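Local coordinates for ABC-type phosphate transport system, periplasmic component (Lactobacillus brevis, PDB 4ECF), which binds phosphate and probably serves as the PstS-type solute receptor of an ABC transporter that imports phosphate across the cytoplasmic membrane, at residues A[5-10]-A[52-57]; A[9-14]-A[39-44]; A[43-48]-A[209-214]. All blocks are in the same frame, centred on the assembly; numbering follows the deposited sequence.

Overall arrangement
All three contacts are mostly buried, Gly39 in contact 2 and Lys213 in contact 3 being exposed, yet their chemistry changes with their place in the periplasmic-binding-protein fold. Contact 1 joins neighbouring parallel strands, 4-10 and 55-58, by a backbone ladder with apolar side-chain pairs on both faces. Contact 2 starts where strand 4-10 ends and meets the start of helix 41-50; it is rich in glycine and polar groups, lies nearer the centre of the chain, and holds the phosphate. Contact 3 takes the same helix further along and packs it on strand 205-213 without hydrogen bonds between the segments. Strand 55-58 connects them: it pairs with 4-10 on one side and 205-213 on the other.

Contact 1. Residues A[5-10]-A[52-57]; sequences SITAVG and AVQIGN
Val9 and Ile55 lie at the heart of a parallel strand pair in the sheet of a periplasmic-binding-protein fold. Val9 N donates to Ile55 O at 3.1 Å, and Val9 O receives Asn57 N at 2.8 Å in a nearly straight bond, with 175° at the hydrogen. Further back, Thr7 O takes two donors: Gln54 N at 3.0 Å and Ile55 N at 3.2 Å. The register is Ala8 with Ile55 and Val9 with Gly56, and the strand directions differ by 27°. One face of the pair carries Ala8 and Ile55, whose CB atoms meet at 3.7 Å. On the other face, Val53 CG1 sits against both methyls of Val9, 3.7 Å from Val9 CG1.

At the N-terminal end of the pairing, the Gln54 side chain stands in for a strand carbonyl. Its OE1 accepts from Thr7 N at 2.8 Å, the donor lying in the carbonyl plane of the amide. The bend at chi2, 68°, turns CD back toward Thr7, while CG rests on CB and CG2 of Ile6.

Around this shell, strand 32-39 pairs with the other edge of strand 5-10 through backbone bonds from Ile6, Ala8 and Gly10. Thr220 of helix 218-228 touches Ile6, Gln54 and Ile55. Gly10, at a positive phi, has no room for a CB, which would collide with Asn57 O. The Asn57 side chain lies beside the Val9 carbonyl, and its buried OD1, which has no polar partner in the model, ends 3.7 Å from Ala8 CB.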
loop_
_atom_site.group_PDB
_atom_site.type_symbol
_atom_site.label_atom_id
_atom_site.label_comp_id
_atom_site.label_asym_id
_atom_site.label_seq_id
_atom_site.Cartn_x
_atom_site.Cartn_y
_atom_site.Cartn_z
ATOM N N SER A 5 26.687 -2.175 -1.921
ATOM C CA SER A 5 25.519 -2.076 -1.078
ATOM C C SER A 5 24.649 -0.902 -1.506
ATOM O O SER A 5 25.137 0.146 -1.922
ATOM C CB SER A 5 25.899 -1.861 0.382
ATOM O OG SER A 5 26.708 -2.923 0.850
ATOM N N ILE A 6 23.348 -1.086 -1.385
ATOM C CA ILE A 6 22.363 0.009 -1.540
ATOM C C ILE A 6 21.288 -0.136 -0.444
ATOM O O ILE A 6 21.116 -1.206 0.135
ATOM C CB ILE A 6 21.676 0.051 -2.927
ATOM C CG1 ILE A 6 20.771 -1.207 -3.120
ATOM C CG2 ILE A 6 22.698 0.289 -4.059
ATOM C CD1 ILE A 6 19.913 -1.188 -4.413
ATOM N N THR A 7 20.543 0.951 -0.212
ATOM C CA THR A 7 19.470 1.013 0.761
ATOM C C THR A 7 18.207 1.640 0.154
ATOM O O THR A 7 18.256 2.697 -0.505
ATOM C CB THR A 7 19.909 1.764 1.997
ATOM O OG1 THR A 7 21.052 1.110 2.600
ATOM C CG2 THR A 7 18.811 1.865 3.046
ATOM N N ALA A 8 17.088 0.926 0.326
ATOM C CA ALA A 8 15.746 1.352 -0.090
ATOM C C ALA A 8 14.884 1.468 1.154
ATOM O O ALA A 8 14.890 0.556 1.996
ATOM C CB ALA A 8 15.153 0.320 -1.029
ATOM N N VAL A 9 14.190 2.585 1.319
ATOM C CA VAL A 9 13.342 2.771 2.491
ATOM C C VAL A 9 11.973 3.361 2.085
ATOM O O VAL A 9 11.848 3.964 1.023
ATOM C CB VAL A 9 13.950 3.690 3.550
ATOM C CG1 VAL A 9 15.413 3.320 3.848
ATOM C CG2 VAL A 9 13.803 5.144 3.181
ATOM N N GLY A 10 10.969 3.158 2.936
ATOM C CA GLY A 10 9.673 3.851 2.785
ATOM C C GLY A 10 8.467 2.949 2.902
ATOM O O GLY A 10 8.261 2.321 3.928
ATOM N N ALA A 52 19.449 10.782 0.986
ATOM C CA ALA A 52 19.911 10.053 2.154
ATOM C C ALA A 52 19.863 8.528 1.992
ATOM O O ALA A 52 20.429 7.791 2.819
ATOM C CB ALA A 52 19.123 10.489 3.381
ATOM N N VAL A 53 19.220 8.083 0.894
ATOM C CA VAL A 53 19.090 6.662 0.544
ATOM C C VAL A 53 19.222 6.546 -0.970
ATOM O O VAL A 53 19.236 7.551 -1.660
ATOM C CB VAL A 53 17.694 6.103 0.944
ATOM C CG1 VAL A 53 17.450 6.126 2.479
ATOM C CG2 VAL A 53 16.554 6.844 0.242
ATOM N N GLN A 54 19.302 5.316 -1.470
ATOM C CA GLN A 54 19.404 5.114 -2.915
ATOM C C GLN A 54 18.025 5.031 -3.597
ATOM O O GLN A 54 17.893 5.330 -4.768
ATOM C CB GLN A 54 20.220 3.871 -3.204
ATOM C CG GLN A 54 21.736 4.077 -3.006
ATOM C CD GLN A 54 22.088 4.297 -1.547
ATOM O OE1 GLN A 54 21.746 3.489 -0.690
ATOM N NE2 GLN A 54 22.728 5.442 -1.244
ATOM N N ILE A 55 17.055 4.434 -2.912
ATOM C CA ILE A 55 15.676 4.215 -3.432
ATOM C C ILE A 55 14.670 4.628 -2.376
ATOM O O ILE A 55 14.780 4.230 -1.233
ATOM C CB ILE A 55 15.433 2.739 -3.810
ATOM C CG1 ILE A 55 16.393 2.323 -4.907
ATOM C CG2 ILE A 55 13.968 2.534 -4.233
ATOM C CD1 ILE A 55 16.284 0.871 -5.338
ATOM N N GLY A 56 13.685 5.442 -2.794
ATOM C CA GLY A 56 12.524 5.772 -1.985
ATOM C C GLY A 56 11.350 4.954 -2.453
ATOM O O GLY A 56 10.931 5.029 -3.621
ATOM N N ASN A 57 10.840 4.109 -1.582
ATOM C CA ASN A 57 9.710 3.231 -1.879
ATOM C C ASN A 57 8.427 3.984 -1.583
ATOM O O ASN A 57 8.241 4.428 -0.437
ATOM C CB ASN A 57 9.798 1.999 -0.973
ATOM C CG ASN A 57 11.031 1.124 -1.213
ATOM O OD1 ASN A 57 11.722 1.211 -2.251
ATOM N ND2 ASN A 57 11.318 0.277 -0.244
#

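Contact 2. Residues A[9-14]-A[39-44]. With PO4 (phosphate ion), chain B.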
loop_
_atom_site.group_PDB
_atom_site.type_symbol
_atom_site.label_atom_id
_atom_site.label_comp_id
_atom_site.label_asym_id
_atom_site.label_seq_id
_atom_site.Cartn_x
_atom_site.Cartn_y
_atom_site.Cartn_z
ATOM N N VAL A 9 14.190 2.585 1.319
ATOM C CA VAL A 9 13.342 2.771 2.491
ATOM C C VAL A 9 11.973 3.361 2.085
ATOM O O VAL A 9 11.848 3.964 1.023
ATOM C CB VAL A 9 13.950 3.690 3.550
ATOM C CG1 VAL A 9 15.413 3.320 3.848
ATOM C CG2 VAL A 9 13.803 5.144 3.181
ATOM N N GLY A 10 10.969 3.158 2.936
ATOM C CA GLY A 10 9.673 3.851 2.785
ATOM C C GLY A 10 8.467 2.949 2.902
ATOM O O GLY A 10 8.261 2.321 3.928
ATOM N N SER A 11 7.607 3.019 1.892
ATOM C CA SER A 11 6.347 2.312 1.906
ATOM C C SER A 11 6.354 0.944 2.555
ATOM O O SER A 11 7.096 0.042 2.116
ATOM C CB SER A 11 5.846 2.173 0.490
ATOM O OG SER A 11 4.791 1.211 0.439
ATOM N N THR A 12 5.554 0.771 3.606
ATOM C CA THR A 12 5.369 -0.553 4.199
ATOM C C THR A 12 4.471 -1.474 3.357
ATOM O O THR A 12 4.616 -2.701 3.416
ATOM C CB THR A 12 4.873 -0.479 5.675
ATOM O OG1 THR A 12 3.528 -0.014 5.716
ATOM C CG2 THR A 12 5.778 0.461 6.465
ATOM N N ALA A 13 3.622 -0.901 2.510
ATOM C CA ALA A 13 2.864 -1.707 1.561
ATOM C C ALA A 13 3.765 -2.409 0.526
ATOM O O ALA A 13 3.498 -3.542 0.106
ATOM C CB ALA A 13 1.825 -0.869 0.835
ATOM N N LEU A 14 4.861 -1.737 0.149
ATOM C CA LEU A 14 5.750 -2.184 -0.906
ATOM C C LEU A 14 6.939 -2.987 -0.311
ATOM O O LEU A 14 7.587 -3.788 -0.987
ATOM C CB LEU A 14 6.263 -0.958 -1.645
ATOM C CG LEU A 14 7.093 -1.138 -2.913
ATOM C CD1 LEU A 14 6.610 -2.254 -3.852
ATOM C CD2 LEU A 14 7.242 0.221 -3.611
ATOM N N GLY A 39 9.068 2.670 7.266
ATOM C CA GLY A 39 8.930 4.100 7.541
ATOM C C GLY A 39 7.729 4.798 6.941
ATOM O O GLY A 39 7.317 5.868 7.407
ATOM N N GLY A 40 7.194 4.213 5.890
ATOM C CA GLY A 40 6.041 4.735 5.191
ATOM C C GLY A 40 6.448 5.495 3.945
ATOM O O GLY A 40 7.585 5.974 3.830
ATOM N N THR A 41 5.464 5.719 3.087
ATOM C CA THR A 41 5.648 6.446 1.840
ATOM C C THR A 41 6.266 7.814 2.065
ATOM O O THR A 41 7.193 8.211 1.373
ATOM C CB THR A 41 4.317 6.563 1.071
ATOM O OG1 THR A 41 4.018 5.269 0.518
ATOM C CG2 THR A 41 4.407 7.601 -0.048
ATOM N N GLY A 42 5.753 8.542 3.056
ATOM C CA GLY A 42 6.229 9.910 3.314
ATOM C C GLY A 42 7.706 10.012 3.644
ATOM O O GLY A 42 8.436 10.909 3.135
ATOM N N THR A 43 8.176 9.055 4.446
ATOM C CA THR A 43 9.584 8.924 4.777
ATOM C C THR A 43 10.401 8.508 3.524
ATOM O O THR A 43 11.488 9.043 3.273
ATOM C CB THR A 43 9.760 7.897 5.908
ATOM O OG1 THR A 43 9.180 8.413 7.119
ATOM C CG2 THR A 43 11.195 7.613 6.169
ATOM N N GLY A 44 9.876 7.598 2.716
ATOM C CA GLY A 44 10.525 7.214 1.491
ATOM C C GLY A 44 10.792 8.404 0.586
ATOM O O GLY A 44 11.903 8.596 0.110
HETATM P P PO4 B . 2.600 2.977 3.526
HETATM O O1 PO4 B . 1.144 3.026 3.975
HETATM O O2 PO4 B . 3.082 4.253 2.939
HETATM O O3 PO4 B . 3.513 2.483 4.614
HETATM O O4 PO4 B . 2.735 1.853 2.386
#
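Val9 O lies 3.5 Å from Gly44 CA where the end of strand 4-10 abuts the first turn of helix 41-50. In this periplasmic-binding-protein fold the phosphate site is consistent with a strand-turn-helix (4-10, then 15-28) whose amides face the ion, joined by the start of helix 41-50. Gly10 and Gly44 approach to 3.7 Å between CA atoms, a spacing that a CB on Gly10 would violate. Gly10 O takes Gly40 N, the N-cap residue, at 2.9 Å, with the donor 68° out of the carbonyl plane. Ser11 CB touches Thr41 OG1 at 3.6 Å; Thr41 gives phosphate O2 two bonds, from N at 2.8 Å and from OG1. Ser11 OG is hydrogen-bonded to Asp59 OD1, lies beside phosphate O4, and accepts Leu14 N at 3.0 Å in an ST motif. An alanine here would probably leave Leu14 N without that acceptor and Asp59 OD1 without its hydroxyl partner. Thr12 grips phosphate O3 twice, through N at 2.8 Å and through OG1, which sits between the backbone N and the carbonyl carbon (chi1 70°). Finally, Ala13 N donates to phosphate O4 at 2.9 Å, with 163° at the hydrogen.

Contact 3. Residues A[43-48]-A[209-214]. With EDO (1,2-ethanediol), chain E.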
loop_
_atom_site.group_PDB
_atom_site.type_symbol
_atom_site.label_atom_id
_atom_site.label_comp_id
_atom_site.label_asym_id
_atom_site.label_seq_id
_atom_site.Cartn_x
_atom_site.Cartn_y
_atom_site.Cartn_z
ATOM N N THR A 43 8.176 9.055 4.446
ATOM C CA THR A 43 9.584 8.924 4.777
ATOM C C THR A 43 10.401 8.508 3.524
ATOM O O THR A 43 11.488 9.043 3.273
ATOM C CB THR A 43 9.760 7.897 5.908
ATOM O OG1 THR A 43 9.180 8.413 7.119
ATOM C CG2 THR A 43 11.195 7.613 6.169
ATOM N N GLY A 44 9.876 7.598 2.716
ATOM C CA GLY A 44 10.525 7.214 1.491
ATOM C C GLY A 44 10.792 8.404 0.586
ATOM O O GLY A 44 11.903 8.596 0.110
ATOM N N LEU A 45 9.751 9.194 0.338
ATOM C CA LEU A 45 9.866 10.362 -0.503
ATOM C C LEU A 45 10.779 11.425 0.101
ATOM O O LEU A 45 11.624 12.000 -0.594
ATOM C CB LEU A 45 8.486 10.923 -0.854
ATOM C CG LEU A 45 7.597 10.016 -1.711
ATOM C CD1 LEU A 45 6.199 10.599 -1.814
ATOM C CD2 LEU A 45 8.222 9.767 -3.088
ATOM N N SER A 46 10.625 11.699 1.391
ATOM C CA SER A 46 11.503 12.692 2.016
ATOM C C SER A 46 12.975 12.281 1.999
ATOM O O SER A 46 13.859 13.123 1.727
ATOM C CB SER A 46 11.053 12.950 3.459
ATOM O OG SER A 46 9.774 13.575 3.459
ATOM N N GLN A 47 13.255 10.997 2.230
ATOM C CA GLN A 47 14.654 10.540 2.302
ATOM C C GLN A 47 15.303 10.494 0.909
ATOM O O GLN A 47 16.457 10.870 0.764
ATOM C CB GLN A 47 14.767 9.182 2.972
ATOM C CG GLN A 47 14.433 9.245 4.465
ATOM C CD GLN A 47 15.441 10.071 5.217
ATOM O OE1 GLN A 47 16.589 9.664 5.345
ATOM N NE2 GLN A 47 15.007 11.226 5.729
ATOM N N ILE A 48 14.536 10.118 -0.098
ATOM C CA ILE A 48 15.112 10.104 -1.442
ATOM C C ILE A 48 15.368 11.538 -1.919
ATOM O O ILE A 48 16.421 11.826 -2.531
ATOM C CB ILE A 48 14.327 9.219 -2.440
ATOM C CG1 ILE A 48 15.147 9.004 -3.741
ATOM C CG2 ILE A 48 12.974 9.812 -2.809
ATOM C CD1 ILE A 48 16.465 8.261 -3.512
ATOM N N HIS A 209 5.998 2.507 -6.530
ATOM C CA HIS A 209 7.085 3.283 -7.143
ATOM C C HIS A 209 8.406 3.051 -6.436
ATOM O O HIS A 209 8.446 3.027 -5.178
ATOM C CB HIS A 209 6.799 4.766 -7.023
ATOM C CG HIS A 209 5.500 5.215 -7.606
ATOM N ND1 HIS A 209 5.420 5.930 -8.750
ATOM C CD2 HIS A 209 4.235 5.167 -7.071
ATOM C CE1 HIS A 209 4.117 6.289 -8.965
ATOM N NE2 HIS A 209 3.388 5.794 -7.936
ATOM N N LEU A 210 9.476 2.912 -7.213
ATOM C CA LEU A 210 10.861 2.908 -6.677
ATOM C C LEU A 210 11.509 4.191 -7.192
ATOM O O LEU A 210 11.923 4.238 -8.334
ATOM C CB LEU A 210 11.639 1.680 -7.121
ATOM C CG LEU A 210 11.073 0.309 -6.703
ATOM C CD1 LEU A 210 11.974 -0.813 -7.173
ATOM C CD2 LEU A 210 10.867 0.228 -5.203
ATOM N N TYR A 211 11.433 5.273 -6.449
ATOM C CA TYR A 211 12.033 6.524 -6.837
ATOM C C TYR A 211 13.515 6.573 -6.580
ATOM O O TYR A 211 13.988 6.116 -5.517
ATOM C CB TYR A 211 11.364 7.669 -6.039
ATOM C CG TYR A 211 10.086 8.187 -6.687
ATOM C CD1 TYR A 211 10.138 9.043 -7.801
ATOM C CD2 TYR A 211 8.832 7.768 -6.244
ATOM C CE1 TYR A 211 8.968 9.518 -8.387
ATOM C CE2 TYR A 211 7.645 8.246 -6.834
ATOM C CZ TYR A 211 7.706 9.083 -7.908
ATOM O OH TYR A 211 6.533 9.567 -8.496
ATOM N N THR A 212 14.213 7.225 -7.515
ATOM C CA THR A 212 15.640 7.567 -7.373
ATOM C C THR A 212 15.866 9.074 -7.521
ATOM O O THR A 212 15.019 9.800 -8.031
ATOM C CB THR A 212 16.507 6.778 -8.368
ATOM O OG1 THR A 212 16.153 7.147 -9.702
ATOM C CG2 THR A 212 16.348 5.211 -8.129
ATOM N N LYS A 213 16.984 9.536 -6.964
ATOM C CA LYS A 213 17.426 10.936 -7.127
ATOM C C LYS A 213 18.353 10.980 -8.301
ATOM O O LYS A 213 19.497 10.505 -8.236
ATOM C CB LYS A 213 18.125 11.444 -5.872
ATOM C CG LYS A 213 18.323 12.982 -5.882
ATOM C CD LYS A 213 18.739 13.498 -4.519
ATOM C CE LYS A 213 19.052 14.989 -4.628
ATOM N NZ LYS A 213 18.906 15.707 -3.341
ATOM N N GLY A 214 17.827 11.488 -9.403
ATOM C CA GLY A 214 18.490 11.410 -10.705
ATOM C C GLY A 214 18.337 10.045 -11.292
ATOM O O GLY A 214 17.734 9.145 -10.683
HETATM C C1 EDO E . 18.415 6.317 6.955
HETATM O O1 EDO E . 18.376 5.204 7.853
HETATM C C2 EDO E . 17.439 6.089 5.822
HETATM O O2 EDO E . 16.609 7.230 5.536
#
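Tyr211 opens the contact by meeting two side chains of helix 41-50. Its ring takes Leu45 CD2 obliquely, with CD2 of the tyrosine 3.8 Å away and CE2 slightly farther. Nearer the backbone, Tyr211 CB lies 4.2 Å from Ile48 CG2, the two side chains crossing at about a right angle. The ring also has a polar tether, since Tyr211 OH is hydrogen-bonded to Ala62 N.

The main chain forms the next part of the surface. Ile48 CG1, anti to its own backbone N (chi1 -168°), reaches the strand 3.6 Å from Tyr211 O and 3.8 Å from Thr212 C. The CB of Thr212 points away from the helix, and its OG1 donates to Gly214 O at 2.7 Å.

At Lys213, Ile48 CD1 comes within 3.7 Å of the Lys213 backbone N. The extended lysine chain then passes the end of the segment, with CD 3.5 Å from Ile48 O, and NZ is hydrogen-bonded to Gln49 O. Within the two segments the contact is van der Waals packing, with no hydrogen bond across it.

Helix 43-48 and strand 209-213 run nearly parallel, 18° apart, with their axes 8.8 Å from each other. Strand 205-213 lies between strands 55-58 and 73-87, antiparallel to both; helix 41-50, the crossover helix between parallel strands 32-39 and 55-58 of the periplasmic-binding-protein fold, packs on its Tyr211 face, and helix 218-228 meets Leu210 and Thr212 on the other.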